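Local coordinates for putative NADH-flavin reductase (Lactobacillus casei ATCC 334, PDB 3H2S), which binds NADPH in a Rossmann-type domain and is probably an oxidoreductase of the NAD(P)H-dependent flavin reductase kind, at residues 102-107 against 140-145; 154-159 against 208-213. All blocks are in the same frame, centred on the assembly; numbering follows the deposited sequence.

Overall arrangement
Both contacts belong to the C-terminal half of a Rossmann-type sheet and lie with their centres 9 Å apart, each about 9 Å from the centre of the chain. Contact 1 packs helix 132-145 on the end of strand 99-103; contact 2 pairs strands 153-158 and 209-214. Strands 99-103 and 153-158 are neighbours, and probable hydrogen bonds join the contacts, from F102 N to I154 O (2.8 Å) and from L104 N to I156 O (2.8 Å). The C-terminal ends of segments 102-107 and 154-159 reach NADPH: S106 N donates a hydrogen bond to the carboxamide oxygen O7N (2.7 Å), while P158 and S159 touch the cofactor from contact 2.

Contact 1: residues 102-107 against 140-145; sequences FILGSA and YEYQFL. With NDP (NADPH dihydro-nicotinamide-adenine-dinucleotide phosphate), chain C.
L145 sets its CD2 methyl over one face of the F102 ring, 3.8 Å from the ring centroid and 15° off the normal, a CH-pi contact in the close-packed part of this helix-on-strand interface. L104 extends the packing. Its CG stands anti to the carbonyl carbon (chi1 -62°), and beyond it the two methyls diverge: CD1 makes an apolar contact with Y142 CD2 at 3.8 Å, whereas CD2 rests against the carboxylate carbon CD of E141 at 3.7 Å. The E141 carboxylate is turned perpendicular to the F102 ring, with OE2 3.6 Å from ring atom CD1.

On the cofactor side the fit is looser and polar. I103 O and E141 OE1 remain 4.3 Å apart, and a water bridges the two residues, within hydrogen-bonding distance of I103 O (2.8 Å) and of E141 OE2. OE1 is held by Q138, which also binds NADPH. Beyond L104 the chain turns away from helix 132-145 toward the nicotinamide, where S106 N donates to O7N of NADPH.

F102 also packs on L89 of helix 80-91 and on W153 of strand 153-158, while E141 touches A86 and D68, so helices 132-145 and 80-91 lie next to each other, both packing against F102 of the sheet.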
# COMPACT_ATOMS: atom_id res chain seq x y z
N PHE A 102 -3.62 -2.20 -13.94
CA PHE A 102 -2.88 -3.23 -13.20
C PHE A 102 -3.33 -4.59 -13.67
O PHE A 102 -4.54 -4.85 -13.78
CB PHE A 102 -3.15 -3.11 -11.69
CG PHE A 102 -2.67 -1.83 -11.10
CD1 PHE A 102 -1.44 -1.76 -10.49
CD2 PHE A 102 -3.45 -0.67 -11.17
CE1 PHE A 102 -0.96 -0.56 -9.96
CE2 PHE A 102 -2.97 0.55 -10.69
CZ PHE A 102 -1.72 0.60 -10.07
N ILE A 103 -2.36 -5.42 -14.07
CA ILE A 103 -2.64 -6.81 -14.36
C ILE A 103 -2.65 -7.57 -13.03
O ILE A 103 -1.65 -7.59 -12.30
CB ILE A 103 -1.62 -7.47 -15.29
CG1 ILE A 103 -1.52 -6.71 -16.64
CG2 ILE A 103 -2.00 -8.92 -15.53
CD1 ILE A 103 -0.52 -7.33 -17.61
N LEU A 104 -3.75 -8.24 -12.75
CA LEU A 104 -3.93 -8.93 -11.48
C LEU A 104 -3.82 -10.43 -11.69
O LEU A 104 -3.25 -10.89 -12.68
CB LEU A 104 -5.29 -8.53 -10.87
CG LEU A 104 -5.42 -7.04 -10.55
CD1 LEU A 104 -6.85 -6.69 -10.15
CD2 LEU A 104 -4.43 -6.59 -9.47
N GLY A 105 -4.25 -11.20 -10.70
CA GLY A 105 -4.16 -12.65 -10.78
C GLY A 105 -5.52 -13.28 -10.97
O GLY A 105 -6.56 -12.64 -10.75
N SER A 106 -5.50 -14.57 -11.29
CA SER A 106 -6.72 -15.35 -11.46
C SER A 106 -7.33 -15.73 -10.11
O SER A 106 -8.53 -15.96 -9.99
CB SER A 106 -6.38 -16.60 -12.28
OG SER A 106 -7.41 -16.89 -13.19
N ALA A 107 -6.51 -15.77 -9.06
CA ALA A 107 -6.95 -16.29 -7.77
C ALA A 107 -7.91 -15.37 -7.02
O ALA A 107 -8.56 -15.78 -6.06
CB ALA A 107 -5.74 -16.63 -6.90
N TYR A 140 -4.19 -9.37 -2.38
CA TYR A 140 -4.03 -8.14 -1.59
C TYR A 140 -3.89 -6.88 -2.47
O TYR A 140 -4.43 -5.82 -2.14
CB TYR A 140 -2.84 -8.25 -0.65
CG TYR A 140 -3.01 -9.28 0.48
CD1 TYR A 140 -4.26 -9.58 1.00
CD2 TYR A 140 -1.90 -9.86 1.07
CE1 TYR A 140 -4.40 -10.47 2.08
CE2 TYR A 140 -2.02 -10.75 2.12
CZ TYR A 140 -3.27 -11.05 2.63
OH TYR A 140 -3.39 -11.92 3.68
N GLU A 141 -3.13 -6.99 -3.56
CA GLU A 141 -2.99 -5.87 -4.51
C GLU A 141 -4.35 -5.44 -5.05
O GLU A 141 -4.68 -4.25 -5.05
CB GLU A 141 -2.07 -6.28 -5.67
CG GLU A 141 -1.98 -5.25 -6.79
CD GLU A 141 -1.18 -5.75 -7.99
OE1 GLU A 141 -0.88 -6.97 -8.08
OE2 GLU A 141 -0.93 -4.92 -8.89
N TYR A 142 -5.18 -6.42 -5.38
CA TYR A 142 -6.55 -6.16 -5.82
C TYR A 142 -7.39 -5.48 -4.72
O TYR A 142 -8.14 -4.55 -4.98
CB TYR A 142 -7.20 -7.49 -6.21
CG TYR A 142 -8.69 -7.44 -6.31
CD1 TYR A 142 -9.48 -8.28 -5.54
CD2 TYR A 142 -9.32 -6.63 -7.24
CE1 TYR A 142 -10.85 -8.29 -5.66
CE2 TYR A 142 -10.70 -6.65 -7.40
CZ TYR A 142 -11.46 -7.50 -6.61
OH TYR A 142 -12.83 -7.52 -6.73
N GLN A 143 -7.24 -5.93 -3.48
CA GLN A 143 -7.98 -5.33 -2.38
C GLN A 143 -7.46 -3.92 -2.09
O GLN A 143 -8.24 -3.03 -1.74
CB GLN A 143 -7.87 -6.19 -1.13
CG GLN A 143 -8.58 -7.54 -1.23
CD GLN A 143 -8.60 -8.24 0.10
OE1 GLN A 143 -9.67 -8.61 0.60
NE2 GLN A 143 -7.46 -8.28 0.77
N PHE A 144 -6.14 -3.75 -2.18
CA PHE A 144 -5.53 -2.42 -1.97
C PHE A 144 -6.06 -1.40 -2.98
O PHE A 144 -6.35 -0.26 -2.63
CB PHE A 144 -4.01 -2.49 -2.09
CG PHE A 144 -3.38 -1.14 -2.25
CD1 PHE A 144 -3.21 -0.31 -1.16
CD2 PHE A 144 -2.96 -0.69 -3.51
CE1 PHE A 144 -2.69 0.98 -1.31
CE2 PHE A 144 -2.37 0.55 -3.66
CZ PHE A 144 -2.26 1.40 -2.57
N LEU A 145 -6.15 -1.80 -4.24
CA LEU A 145 -6.62 -0.88 -5.27
C LEU A 145 -8.00 -0.29 -4.92
O LEU A 145 -8.22 0.92 -5.07
CB LEU A 145 -6.65 -1.56 -6.64
CG LEU A 145 -5.30 -1.90 -7.29
CD1 LEU A 145 -5.53 -2.66 -8.59
CD2 LEU A 145 -4.42 -0.68 -7.54
PA NDP C . 7.23 -11.72 -16.62
O1A NDP C . 7.74 -12.82 -15.64
O2A NDP C . 7.39 -11.95 -18.09
O5B NDP C . 8.26 -10.51 -16.05
C5B NDP C . 7.47 -9.34 -15.73
C4B NDP C . 8.41 -8.07 -15.61
O4B NDP C . 8.80 -7.95 -14.25
C3B NDP C . 9.74 -8.22 -16.41
O3B NDP C . 9.83 -7.09 -17.22
C2B NDP C . 10.83 -8.19 -15.25
O2B NDP C . 12.06 -7.63 -15.57
C1B NDP C . 10.05 -7.33 -14.21
N9A NDP C . 10.58 -7.53 -12.86
C8A NDP C . 10.50 -8.76 -12.15
N7A NDP C . 11.03 -8.68 -10.92
C5A NDP C . 11.46 -7.34 -10.82
C6A NDP C . 12.07 -6.68 -9.74
N6A NDP C . 12.37 -7.39 -8.61
N1A NDP C . 12.64 -5.44 -9.97
C2A NDP C . 12.28 -4.81 -11.13
N3A NDP C . 11.51 -5.28 -12.16
C4A NDP C . 11.19 -6.61 -12.00
O3 NDP C . 5.70 -11.79 -16.24
PN NDP C . 4.25 -12.00 -16.95
O1N NDP C . 4.19 -11.09 -18.19
O2N NDP C . 4.24 -13.46 -17.29
O5D NDP C . 3.04 -11.54 -15.97
C5D NDP C . 2.50 -10.21 -15.99
C4D NDP C . 1.35 -10.17 -14.97
O4D NDP C . 0.52 -11.27 -15.28
C3D NDP C . 1.71 -10.28 -13.46
O3D NDP C . 0.84 -9.52 -12.70
C2D NDP C . 1.56 -11.82 -13.23
O2D NDP C . 1.22 -12.11 -11.89
C1D NDP C . 0.29 -12.05 -14.13
N1N NDP C . 0.05 -13.47 -14.36
C2N NDP C . -1.16 -14.02 -13.76
C3N NDP C . -1.27 -15.54 -13.82
C7N NDP C . -2.72 -15.97 -13.67
O7N NDP C . -3.44 -15.40 -12.86
N7N NDP C . -3.15 -17.10 -14.34
C4N NDP C . -0.51 -16.30 -14.90
C5N NDP C . 0.86 -15.74 -15.20
C6N NDP C . 1.09 -14.27 -14.99
P2B NDP C . 13.16 -8.49 -16.40
O1X NDP C . 12.67 -8.65 -17.89
O2X NDP C . 14.43 -7.57 -16.53
O3X NDP C . 13.44 -9.82 -15.79
O HOH W 1 -0.02 -5.65 -11.17

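Contact 2: residues 154-159 against 208-213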
# COMPACT_ATOMS: atom_id res chain seq x y z
N ILE A 154 -7.40 0.78 -13.07
CA ILE A 154 -8.20 -0.24 -13.71
C ILE A 154 -7.52 -1.59 -13.46
O ILE A 154 -6.32 -1.73 -13.64
CB ILE A 154 -8.31 -0.01 -15.23
CG1 ILE A 154 -9.00 1.33 -15.55
CG2 ILE A 154 -9.07 -1.16 -15.90
CD1 ILE A 154 -8.78 1.77 -17.00
N GLY A 155 -8.29 -2.56 -12.97
CA GLY A 155 -7.74 -3.90 -12.77
C GLY A 155 -8.19 -4.87 -13.85
O GLY A 155 -9.36 -4.86 -14.27
N ILE A 156 -7.25 -5.64 -14.38
CA ILE A 156 -7.57 -6.69 -15.33
C ILE A 156 -6.91 -8.00 -14.92
O ILE A 156 -5.67 -8.10 -14.83
CB ILE A 156 -7.12 -6.34 -16.77
CG1 ILE A 156 -7.68 -4.99 -17.20
CG2 ILE A 156 -7.57 -7.44 -17.74
CD1 ILE A 156 -7.22 -4.55 -18.59
N SER A 157 -7.74 -9.01 -14.68
CA SER A 157 -7.24 -10.34 -14.34
C SER A 157 -7.21 -11.17 -15.60
O SER A 157 -8.16 -11.13 -16.40
CB SER A 157 -8.15 -11.01 -13.30
OG SER A 157 -7.96 -10.46 -12.01
N PRO A 158 -6.16 -11.99 -15.75
CA PRO A 158 -6.12 -13.00 -16.79
C PRO A 158 -7.08 -14.13 -16.46
O PRO A 158 -7.47 -14.30 -15.31
CB PRO A 158 -4.66 -13.51 -16.75
CG PRO A 158 -3.92 -12.63 -15.76
CD PRO A 158 -4.97 -12.04 -14.87
N SER A 159 -7.37 -14.97 -17.44
CA SER A 159 -7.91 -16.30 -17.19
C SER A 159 -6.84 -17.16 -16.51
O SER A 159 -5.68 -16.76 -16.43
CB SER A 159 -8.31 -16.94 -18.51
OG SER A 159 -9.24 -16.11 -19.19
N ASP A 208 -12.66 -0.43 -11.36
CA ASP A 208 -13.33 -1.72 -11.39
C ASP A 208 -12.31 -2.76 -11.84
O ASP A 208 -11.21 -2.41 -12.29
CB ASP A 208 -14.50 -1.67 -12.37
CG ASP A 208 -15.58 -2.70 -12.07
OD1 ASP A 208 -15.34 -3.61 -11.24
OD2 ASP A 208 -16.64 -2.65 -12.72
N ARG A 209 -12.66 -4.02 -11.72
CA ARG A 209 -11.84 -5.11 -12.22
C ARG A 209 -12.62 -5.88 -13.27
O ARG A 209 -13.80 -6.17 -13.07
CB ARG A 209 -11.44 -6.04 -11.08
CG ARG A 209 -10.47 -7.13 -11.50
CD ARG A 209 -11.16 -8.42 -11.91
NE ARG A 209 -11.91 -9.00 -10.80
CZ ARG A 209 -11.37 -9.80 -9.88
NH1 ARG A 209 -10.10 -10.16 -9.98
NH2 ARG A 209 -12.11 -10.23 -8.85
N ILE A 210 -11.99 -6.15 -14.40
CA ILE A 210 -12.53 -7.08 -15.38
C ILE A 210 -11.62 -8.30 -15.56
O ILE A 210 -10.49 -8.31 -15.09
CB ILE A 210 -12.80 -6.40 -16.72
CG1 ILE A 210 -11.52 -5.75 -17.27
CG2 ILE A 210 -13.94 -5.36 -16.57
CD1 ILE A 210 -11.61 -5.31 -18.75
N VAL A 211 -12.15 -9.36 -16.16
CA VAL A 211 -11.35 -10.54 -16.48
C VAL A 211 -11.49 -10.75 -17.98
O VAL A 211 -12.55 -10.49 -18.54
CB VAL A 211 -11.87 -11.80 -15.75
CG1 VAL A 211 -13.38 -11.98 -15.97
CG2 VAL A 211 -11.11 -13.04 -16.19
N VAL A 212 -10.45 -11.26 -18.62
CA VAL A 212 -10.51 -11.48 -20.07
C VAL A 212 -10.05 -12.88 -20.46
O VAL A 212 -9.16 -13.44 -19.83
CB VAL A 212 -9.70 -10.41 -20.84
CG1 VAL A 212 -10.40 -9.07 -20.73
CG2 VAL A 212 -8.28 -10.31 -20.30
N ARG A 213 -10.69 -13.45 -21.48
CA ARG A 213 -10.23 -14.70 -22.06
C ARG A 213 -10.13 -14.57 -23.58
O ARG A 213 -10.73 -13.66 -24.18
CB ARG A 213 -11.17 -15.85 -21.70
CG ARG A 213 -12.54 -15.79 -22.40
CD ARG A 213 -13.28 -17.10 -22.23
NE ARG A 213 -14.68 -17.02 -22.67
CZ ARG A 213 -15.09 -17.28 -23.91
NH1 ARG A 213 -14.22 -17.49 -24.89
NH2 ARG A 213 -16.39 -17.24 -24.19
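D208 O accepts a hydrogen bond from G155 N at 3.0 Å, opening a parallel strand pair in the Rossmann-type sheet, whose two segments cross at -30°. D208 also takes the R209 amide on OD1, from above its carboxylate plane. R209 sends CG anti to its backbone N (chi1 -175°), and bends further along the chain bring the guanidinium edge-on to the S157 hydroxyl; NH1 donates to S157 OG at 3.0 Å. That hydroxyl is also hydrogen-bonded to G105 O, tying this strand to the chain following strand 99-103. S108 shares NH1, D175 forms a salt bridge with NE, and the ring of Y142 makes a cation-pi contact. On the other face, I210 lies side by side with I156, their CG1 atoms 3.9 Å apart, while its backbone donates N-H to G155 O and accepts from S157 N. V211 returns to the R209 face, its CG2 3.5 Å from S157 O. V212 N then donates to S157 O at 3.2 Å, and its CG2 methyl meets CG2 of I156, where M192 of helix 189-201 packs against both residues. At R213, CB approaches the hydroxyl of S159, an NADPH-binding residue; that S159 OG donates to V212 O at 2.7 Å, tilted 33° from the carbonyl plane.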